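Local structure of hypothetical protein Atu2299 (Agrobacterium tumefaciens, 2HLY) at residues T11-I16 with M102-S107. The protein is of unknown function but belongs to a family, DUF2026, grouped with the papain-like cysteine peptidases, so a related fold is likely. Numbering follows the deposited sequence.
Sequences TDYFRI and MAPAFS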
# COMPACT_ATOMS: atom_id res chain seq x y z
N THR A 11 -8.15 -12.31 0.78
CA THR A 11 -8.59 -12.20 -0.59
C THR A 11 -9.00 -10.77 -0.93
O THR A 11 -8.75 -10.29 -2.05
CB THR A 11 -9.69 -13.24 -0.93
OG1 THR A 11 -9.79 -13.36 -2.36
CG2 THR A 11 -11.03 -12.87 -0.29
N ASP A 12 -9.58 -10.07 0.04
CA ASP A 12 -10.03 -8.69 -0.15
C ASP A 12 -8.85 -7.71 -0.14
O ASP A 12 -8.83 -6.71 -0.86
CB ASP A 12 -11.09 -8.34 0.90
CG ASP A 12 -12.40 -9.09 0.66
OD1 ASP A 12 -12.76 -9.28 -0.52
OD2 ASP A 12 -13.07 -9.48 1.65
N TYR A 13 -7.86 -8.01 0.68
CA TYR A 13 -6.60 -7.27 0.63
C TYR A 13 -6.03 -7.32 -0.78
O TYR A 13 -5.61 -6.31 -1.34
CB TYR A 13 -5.62 -7.86 1.63
CG TYR A 13 -4.19 -7.36 1.49
CD1 TYR A 13 -3.69 -6.34 2.32
CD2 TYR A 13 -3.32 -7.93 0.55
CE1 TYR A 13 -2.36 -5.90 2.20
CE2 TYR A 13 -2.01 -7.49 0.43
CZ TYR A 13 -1.53 -6.49 1.26
OH TYR A 13 -0.21 -6.12 1.13
N PHE A 14 -6.00 -8.52 -1.38
CA PHE A 14 -5.50 -8.63 -2.74
C PHE A 14 -6.37 -7.88 -3.75
O PHE A 14 -5.85 -7.30 -4.69
CB PHE A 14 -5.29 -10.09 -3.13
CG PHE A 14 -4.11 -10.74 -2.46
CD1 PHE A 14 -2.88 -10.09 -2.38
CD2 PHE A 14 -4.22 -12.04 -1.93
CE1 PHE A 14 -1.77 -10.71 -1.78
CE2 PHE A 14 -3.12 -12.66 -1.33
CZ PHE A 14 -1.90 -11.99 -1.25
N ARG A 15 -7.70 -7.91 -3.57
CA ARG A 15 -8.59 -7.11 -4.43
C ARG A 15 -8.19 -5.64 -4.39
O ARG A 15 -8.14 -4.95 -5.43
CB ARG A 15 -10.04 -7.25 -3.98
CG ARG A 15 -10.63 -8.62 -4.34
CD ARG A 15 -12.12 -8.69 -3.98
NE ARG A 15 -12.71 -9.91 -4.52
CZ ARG A 15 -13.95 -10.02 -5.00
NH1 ARG A 15 -14.77 -8.97 -4.99
NH2 ARG A 15 -14.36 -11.18 -5.48
N ILE A 16 -7.90 -5.14 -3.19
CA ILE A 16 -7.54 -3.72 -3.01
C ILE A 16 -6.22 -3.42 -3.71
O ILE A 16 -6.11 -2.46 -4.49
CB ILE A 16 -7.50 -3.32 -1.52
CG1 ILE A 16 -8.91 -3.40 -0.92
CG2 ILE A 16 -6.91 -1.91 -1.35
CD1 ILE A 16 -8.97 -3.30 0.62
N MET A 102 1.08 -2.03 -0.64
CA MET A 102 2.08 -2.11 -1.69
C MET A 102 2.84 -3.43 -1.64
O MET A 102 3.58 -3.74 -2.57
CB MET A 102 3.09 -0.95 -1.57
CG MET A 102 3.99 -0.82 -2.79
SD MET A 102 5.01 0.64 -2.60
CE MET A 102 6.29 0.32 -3.84
N ALA A 103 2.69 -4.20 -0.55
CA ALA A 103 3.58 -5.34 -0.34
C ALA A 103 3.69 -6.30 -1.54
O ALA A 103 4.80 -6.80 -1.83
CB ALA A 103 3.24 -6.09 0.97
N PRO A 104 2.56 -6.60 -2.23
CA PRO A 104 2.70 -7.50 -3.40
C PRO A 104 3.63 -6.97 -4.51
O PRO A 104 4.09 -7.76 -5.36
CB PRO A 104 1.25 -7.66 -3.91
CG PRO A 104 0.40 -7.39 -2.66
CD PRO A 104 1.15 -6.26 -1.97
N ALA A 105 3.92 -5.67 -4.50
CA ALA A 105 4.79 -5.05 -5.48
C ALA A 105 6.25 -5.01 -5.04
O ALA A 105 7.10 -4.48 -5.77
CB ALA A 105 4.29 -3.64 -5.80
N PHE A 106 6.55 -5.54 -3.86
CA PHE A 106 7.92 -5.46 -3.33
C PHE A 106 8.94 -6.28 -4.12
O PHE A 106 10.14 -6.15 -3.90
CB PHE A 106 7.97 -5.87 -1.86
CG PHE A 106 7.38 -4.86 -0.90
CD1 PHE A 106 7.04 -3.56 -1.30
CD2 PHE A 106 7.19 -5.21 0.43
CE1 PHE A 106 6.51 -2.65 -0.37
CE2 PHE A 106 6.67 -4.30 1.36
CZ PHE A 106 6.33 -3.03 0.95
N SER A 107 8.47 -7.14 -5.03
CA SER A 107 9.40 -7.86 -5.91
C SER A 107 10.15 -6.92 -6.85
O SER A 107 11.28 -7.21 -7.25
CB SER A 107 8.66 -8.91 -6.71
OG SER A 107 7.80 -9.64 -5.85
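Helix 10-24 and the short 3-10 turn that begins at Ala103 approach each other at Phe14 and Pro104, whose CA atoms lie 8.3 Å apart, a gap bridged by side chains without any hydrogen bond between the two segments. The turn sits in the loop that leaves strand 97-100 of a four-stranded antiparallel sheet, so the contact packs an N-terminal helix against a sheet-connecting loop, in a protein whose family is classed with the papain-like peptidases. Backbone bonds from Ala105 N to Met102 O and from Phe106 N to Ala103 O keep the turn wound and present the Pro104 ring to the helix. Tyr13 and Phe14 reach that ring by different routes. With CG anti to the backbone N (chi1 168°), Tyr13 extends toward the turn as Pro104 comes from the opposite direction, and Tyr13 CE2 lies 3.9 Å from Pro104 CG, which sits obliquely to the ring. Phe14, its CG anti to the carbonyl carbon instead (chi1 -73°), brings its ring edge to the same proline atom: Phe14 CE1 stands 4.1 Å from Pro104 CG, which lies near the plane of the phenyl ring. One methylene therefore touches both aromatic rings, and Tyr17, one turn further along the helix, also touches Pro104. The buried phenol oxygen is fixed by hydrogen bonds to Asp100 O and Phe120 N, which tie the helix to residues of two neighbouring strands of the sheet. Its contacts with the turn are van der Waals contacts with carbon: Tyr13 OH lies 3.4 Å from Pro104 CD and 3.5 Å from Ala103 CB.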